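Local structure of cytochrome c, 1 heme-binding site (Geobacter sulfurreducens, 4RLR) at residues A[55-59]-A[60-64]; A[97-100]-A[101-105]. The protein is a monoheme cytochrome of low reduction potential that is essential for accepting electrons from an electrode, probably by passing them through its heme. All blocks are in the same frame, centred on the assembly; numbering follows the deposited sequence.

Contact 1 (A[55-59]-A[60-64]); sequences IFYTA and WPDTG. With ZN (zinc ion), chain C; HEM (protoporphyrin IX containing Fe), chain B.
One face of the F56 ring receives P61, whose CD lies 3.6 Å from the ring centroid in a CH-pi contact. The edge of the same ring meets Y57 CD1, and F56 CD1 in turn sits above the centre of the Y57 ring. P61 also turns CG to a face of the W60 ring, so this compact imino acid, reached through a cis peptide bond, lies between the F56 and W60 rings. With CG anti to the backbone N (chi1 -176°), F56 reaches across the turn to meet it.

At the edge of the Y57 ring, near its plane, D62 OD2 lies 3.5 Å from CD1. This carboxylate grips zinc with both oxygens, unequally: OD2 at 2.0 Å and OD1 at 2.4 Å. The heme propionate oxygen O1A and two waters complete five ligands, and one water also donates to propionate oxygen O2A. The dication probably offsets the repulsion between D62 OD2 and propionate O1A, which lie 2.6 Å apart.

Two backbone bonds close the loop: D62 N to F56 O (2.8 Å) and G64 N to T58 O (2.8 Å). D62 is the centre of an inverse gamma turn, from which its carboxylate reaches the zinc. T58 OG1 joins its own N on I55 O, a place suited to a small hydroxyl. G64 has positive phi (74°), easy for a residue without CB.

The loop connects helix 51-55 to helix 65-70, for which G64 is the N-cap. Y57 is backbone-bonded to L66 of that second helix and T63 O receives R68 NH1, while F56 and Y57 rest on Y29 of helix 29-34.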
# COMPACT_ATOMS: atom_id res chain seq x y z
N ILE A 55 -3.52 3.65 -5.45
CA ILE A 55 -4.86 3.81 -4.87
C ILE A 55 -5.83 2.63 -5.16
O ILE A 55 -6.85 2.48 -4.47
CB ILE A 55 -5.49 5.15 -5.25
CG1 ILE A 55 -5.92 5.18 -6.72
CG2 ILE A 55 -4.51 6.30 -4.90
CD1 ILE A 55 -6.86 6.31 -7.03
N PHE A 56 -5.48 1.80 -6.16
CA PHE A 56 -6.14 0.52 -6.43
C PHE A 56 -6.31 -0.31 -5.14
O PHE A 56 -7.31 -1.04 -4.96
CB PHE A 56 -5.32 -0.24 -7.49
CG PHE A 56 -5.92 -1.56 -7.97
CD1 PHE A 56 -5.72 -2.74 -7.24
CD2 PHE A 56 -6.62 -1.63 -9.16
CE1 PHE A 56 -6.24 -3.93 -7.67
CE2 PHE A 56 -7.14 -2.84 -9.60
CZ PHE A 56 -6.94 -3.98 -8.85
N TYR A 57 -5.32 -0.16 -4.26
CA TYR A 57 -5.19 -0.95 -3.04
C TYR A 57 -5.70 -0.22 -1.80
O TYR A 57 -5.45 -0.64 -0.68
CB TYR A 57 -3.72 -1.32 -2.88
CG TYR A 57 -3.27 -2.14 -4.06
CD1 TYR A 57 -3.50 -3.51 -4.10
CD2 TYR A 57 -2.65 -1.53 -5.18
CE1 TYR A 57 -3.11 -4.27 -5.19
CE2 TYR A 57 -2.26 -2.29 -6.28
CZ TYR A 57 -2.51 -3.65 -6.28
OH TYR A 57 -2.14 -4.40 -7.36
N THR A 58 -6.43 0.86 -1.99
CA THR A 58 -6.95 1.60 -0.86
C THR A 58 -8.47 1.48 -0.79
O THR A 58 -8.94 0.65 -0.06
CB THR A 58 -6.44 3.04 -0.83
OG1 THR A 58 -6.91 3.75 -1.97
CG2 THR A 58 -4.91 3.06 -0.77
N ALA A 59 -9.23 2.29 -1.52
CA ALA A 59 -10.69 2.19 -1.49
C ALA A 59 -11.29 1.13 -2.44
O ALA A 59 -12.29 0.47 -2.11
CB ALA A 59 -11.30 3.54 -1.81
N TRP A 60 -10.70 1.01 -3.63
CA TRP A 60 -11.31 0.19 -4.68
C TRP A 60 -10.34 0.06 -5.84
O TRP A 60 -9.69 1.04 -6.20
CB TRP A 60 -12.62 0.84 -5.15
CG TRP A 60 -13.29 0.09 -6.25
CD1 TRP A 60 -14.17 -0.94 -6.12
CD2 TRP A 60 -13.14 0.32 -7.65
NE1 TRP A 60 -14.55 -1.39 -7.36
CE2 TRP A 60 -13.94 -0.62 -8.32
CE3 TRP A 60 -12.38 1.22 -8.42
CZ2 TRP A 60 -14.00 -0.70 -9.71
CZ3 TRP A 60 -12.45 1.15 -9.79
CH2 TRP A 60 -13.25 0.19 -10.42
N PRO A 61 -10.26 -1.12 -6.45
CA PRO A 61 -10.97 -2.38 -6.18
C PRO A 61 -10.44 -3.27 -5.02
O PRO A 61 -11.21 -4.08 -4.49
CB PRO A 61 -10.85 -3.14 -7.50
CG PRO A 61 -10.45 -2.14 -8.51
CD PRO A 61 -9.61 -1.17 -7.76
N ASP A 62 -9.16 -3.16 -4.66
CA ASP A 62 -8.60 -4.07 -3.65
C ASP A 62 -8.69 -3.35 -2.30
O ASP A 62 -7.66 -3.03 -1.67
CB ASP A 62 -7.18 -4.49 -4.01
CG ASP A 62 -6.69 -5.77 -3.27
OD1 ASP A 62 -7.30 -6.28 -2.33
OD2 ASP A 62 -5.61 -6.28 -3.64
N THR A 63 -9.92 -3.11 -1.85
CA THR A 63 -10.09 -2.23 -0.70
C THR A 63 -9.42 -2.75 0.56
O THR A 63 -9.43 -3.95 0.85
CB THR A 63 -11.57 -1.82 -0.44
OG1 THR A 63 -11.93 -2.04 0.92
CG2 THR A 63 -12.47 -2.53 -1.25
N GLY A 64 -8.81 -1.82 1.28
CA GLY A 64 -8.07 -2.13 2.48
C GLY A 64 -6.70 -2.81 2.37
O GLY A 64 -6.03 -2.98 3.39
ZN ZN C . -5.32 -7.59 -2.18
CHA HEM B . 2.40 -7.56 -2.06
CHB HEM B . 2.65 -2.96 -0.59
CHC HEM B . 7.44 -3.48 -0.47
CHD HEM B . 7.23 -7.81 -2.48
C1A HEM B . 2.08 -6.30 -1.59
C2A HEM B . 0.74 -5.87 -1.31
C3A HEM B . 0.79 -4.60 -0.90
C4A HEM B . 2.17 -4.19 -0.91
CMA HEM B . -0.38 -3.69 -0.52
CAA HEM B . -0.50 -6.76 -1.46
CBA HEM B . -1.15 -6.69 -2.85
CGA HEM B . -2.44 -7.49 -2.78
O1A HEM B . -3.48 -6.99 -2.30
O2A HEM B . -2.42 -8.65 -3.21
C1B HEM B . 3.99 -2.70 -0.44
C2B HEM B . 4.53 -1.48 0.06
C3B HEM B . 5.85 -1.62 0.10
C4B HEM B . 6.17 -2.94 -0.36
CMB HEM B . 3.63 -0.30 0.39
CAB HEM B . 6.90 -0.60 0.59
CBB HEM B . 6.67 -0.01 1.79
C1C HEM B . 7.79 -4.67 -1.03
C2C HEM B . 9.15 -5.10 -1.22
C3C HEM B . 9.11 -6.31 -1.80
C4C HEM B . 7.71 -6.66 -1.95
CMC HEM B . 10.37 -4.23 -0.86
CAC HEM B . 10.27 -7.27 -2.21
CBC HEM B . 11.41 -7.33 -1.49
C1D HEM B . 5.91 -8.12 -2.59
C2D HEM B . 5.43 -9.33 -3.21
C3D HEM B . 3.91 -9.26 -3.09
C4D HEM B . 3.65 -8.01 -2.40
CMD HEM B . 6.31 -10.42 -3.87
CAD HEM B . 2.89 -10.28 -3.58
CBD HEM B . 2.85 -11.49 -2.66
CGD HEM B . 2.18 -11.06 -1.38
O1D HEM B . 0.97 -10.73 -1.35
O2D HEM B . 2.88 -11.05 -0.35
NA HEM B . 2.94 -5.27 -1.31
NB HEM B . 5.01 -3.59 -0.67
NC HEM B . 6.93 -5.66 -1.46
ND HEM B . 4.84 -7.37 -2.12
FE HEM B . 4.94 -5.38 -1.40
O HOH W 1 -4.90 -9.33 -3.15
O HOH W 2 -5.35 -7.78 -0.11

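Contact 2 (A[97-100]-A[101-105]); sequences RNLA and VFKAW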
# COMPACT_ATOMS: atom_id res chain seq x y z
N ARG A 97 7.55 6.08 11.80
CA ARG A 97 7.44 7.41 11.18
C ARG A 97 6.80 7.28 9.81
O ARG A 97 5.85 7.99 9.47
CB ARG A 97 8.81 8.09 11.03
CG ARG A 97 9.44 8.55 12.32
CD ARG A 97 10.54 9.57 12.06
NE ARG A 97 11.64 8.99 11.31
CZ ARG A 97 12.72 8.41 11.84
NH1 ARG A 97 12.87 8.32 13.17
NH2 ARG A 97 13.66 7.92 11.04
N ASN A 98 7.27 6.32 9.02
CA ASN A 98 6.73 6.15 7.68
C ASN A 98 5.31 5.61 7.66
O ASN A 98 4.50 6.00 6.80
CB ASN A 98 7.69 5.31 6.81
CG ASN A 98 8.92 6.11 6.39
OD1 ASN A 98 8.85 7.34 6.23
ND2 ASN A 98 10.05 5.43 6.24
N LEU A 99 4.99 4.74 8.62
CA LEU A 99 3.64 4.26 8.73
C LEU A 99 2.72 5.42 9.03
O LEU A 99 1.56 5.41 8.60
CB LEU A 99 3.52 3.22 9.84
CG LEU A 99 2.10 2.72 10.11
CD1 LEU A 99 1.42 2.16 8.84
CD2 LEU A 99 2.11 1.69 11.23
N ALA A 100 3.23 6.41 9.75
CA ALA A 100 2.39 7.51 10.17
C ALA A 100 2.05 8.39 8.96
O ALA A 100 0.97 8.94 8.89
CB ALA A 100 3.06 8.32 11.29
N VAL A 101 2.98 8.48 8.00
CA VAL A 101 2.77 9.22 6.76
C VAL A 101 1.71 8.53 5.90
O VAL A 101 0.83 9.19 5.34
CB VAL A 101 4.10 9.39 5.98
CG1 VAL A 101 3.91 10.16 4.69
CG2 VAL A 101 5.18 10.08 6.85
N PHE A 102 1.76 7.21 5.81
CA PHE A 102 0.74 6.49 5.05
C PHE A 102 -0.66 6.60 5.68
O PHE A 102 -1.65 6.69 4.96
CB PHE A 102 1.09 5.01 4.86
CG PHE A 102 2.04 4.73 3.73
CD1 PHE A 102 3.41 4.78 3.92
CD2 PHE A 102 1.56 4.38 2.48
CE1 PHE A 102 4.28 4.50 2.90
CE2 PHE A 102 2.41 4.10 1.44
CZ PHE A 102 3.79 4.16 1.64
N LYS A 103 -0.76 6.60 7.01
CA LYS A 103 -2.09 6.71 7.64
C LYS A 103 -2.72 8.09 7.39
O LYS A 103 -3.94 8.23 7.19
CB LYS A 103 -2.04 6.41 9.14
CG LYS A 103 -1.53 5.01 9.50
CD LYS A 103 -2.00 4.58 10.88
CE LYS A 103 -1.75 3.09 11.14
NZ LYS A 103 -1.98 2.75 12.58
N ALA A 104 -1.88 9.11 7.38
CA ALA A 104 -2.35 10.47 7.08
C ALA A 104 -2.81 10.58 5.65
O ALA A 104 -3.79 11.25 5.35
CB ALA A 104 -1.26 11.47 7.33
N TRP A 105 -2.10 9.92 4.75
CA TRP A 105 -2.45 10.01 3.35
C TRP A 105 -3.76 9.29 3.08
O TRP A 105 -4.63 9.78 2.37
CB TRP A 105 -1.32 9.41 2.51
CG TRP A 105 -1.63 9.39 1.04
CD1 TRP A 105 -1.91 10.46 0.26
CD2 TRP A 105 -1.70 8.24 0.19
NE1 TRP A 105 -2.16 10.06 -1.03
CE2 TRP A 105 -2.02 8.70 -1.10
CE3 TRP A 105 -1.50 6.87 0.40
CZ2 TRP A 105 -2.15 7.83 -2.19
CZ3 TRP A 105 -1.63 6.02 -0.69
CH2 TRP A 105 -1.96 6.50 -1.96
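N98 O accepts the amide of F102 (3.2 Å) in one of four i to i+4 backbone bonds that pass between 97-100 and 101-105. The others run from V101 N to R97 O (3.3 Å), K103 N to L99 O (3.1 Å) and A104 N to A100 O (3.2 Å). V101 N makes a second, weak bond to N98 O.

Carbonyl oxygens also meet carbon. N98 O stands at the edge of the F102 ring, near its plane and 3.3 Å from CD1, where the slightly positive ring hydrogens suit an acceptor. F102 CG is anti to the carbonyl carbon (chi1 -83°), which brings the ring back beside the preceding turn. V101 CG2 merely packs against R97 O, at 3.4 Å.

Apolar packing joins L99 to K103. The lysine chain, extended beyond CG, crosses the leucine obliquely and lays CE 4.0 Å from L99 CG, with both leucine methyls close by. Its ammonium goes on to a cation-pi contact with W109, which L99 also touches. With an alanine in place of L99, K103 would probably lose the leucine side of its packing, leaving a gap beside W109 and the lysine chain freer to turn.

Small A100 and A104 suit the exposed side, whereas F102 is buried, its side chain about 5 Å from the heme, and V101 packs on helix 5-16. N98 gives its ND2 to L88 O. The helix is thus amphipathic: the four carbonyls of 97-100 are paired along it, its phenylalanine faces inward, and lysine serves both environments, apolar along its chain and charged at its end.

From the N terminus, helix 5-16 comes first and later receives V101 and W105 of contact 2. Contact 1 then closes the turn between helix 51-55 and helix 65-70, at a zinc site that D62 shares with a heme propionate. Contact 2 follows within helix 92-106 and closes no loop. The two are therefore in series, neither nested nor crossed, with centres about 17 Å apart. They nevertheless touch, I55 CG2 lying 3.9 Å from W105 CH2. Helix 65-70 is a common neighbour: Y57 and T58 reach it from contact 1, F102 and W105 from contact 2, with L66 meeting both. Together they link the zinc-bearing loop to the long helix.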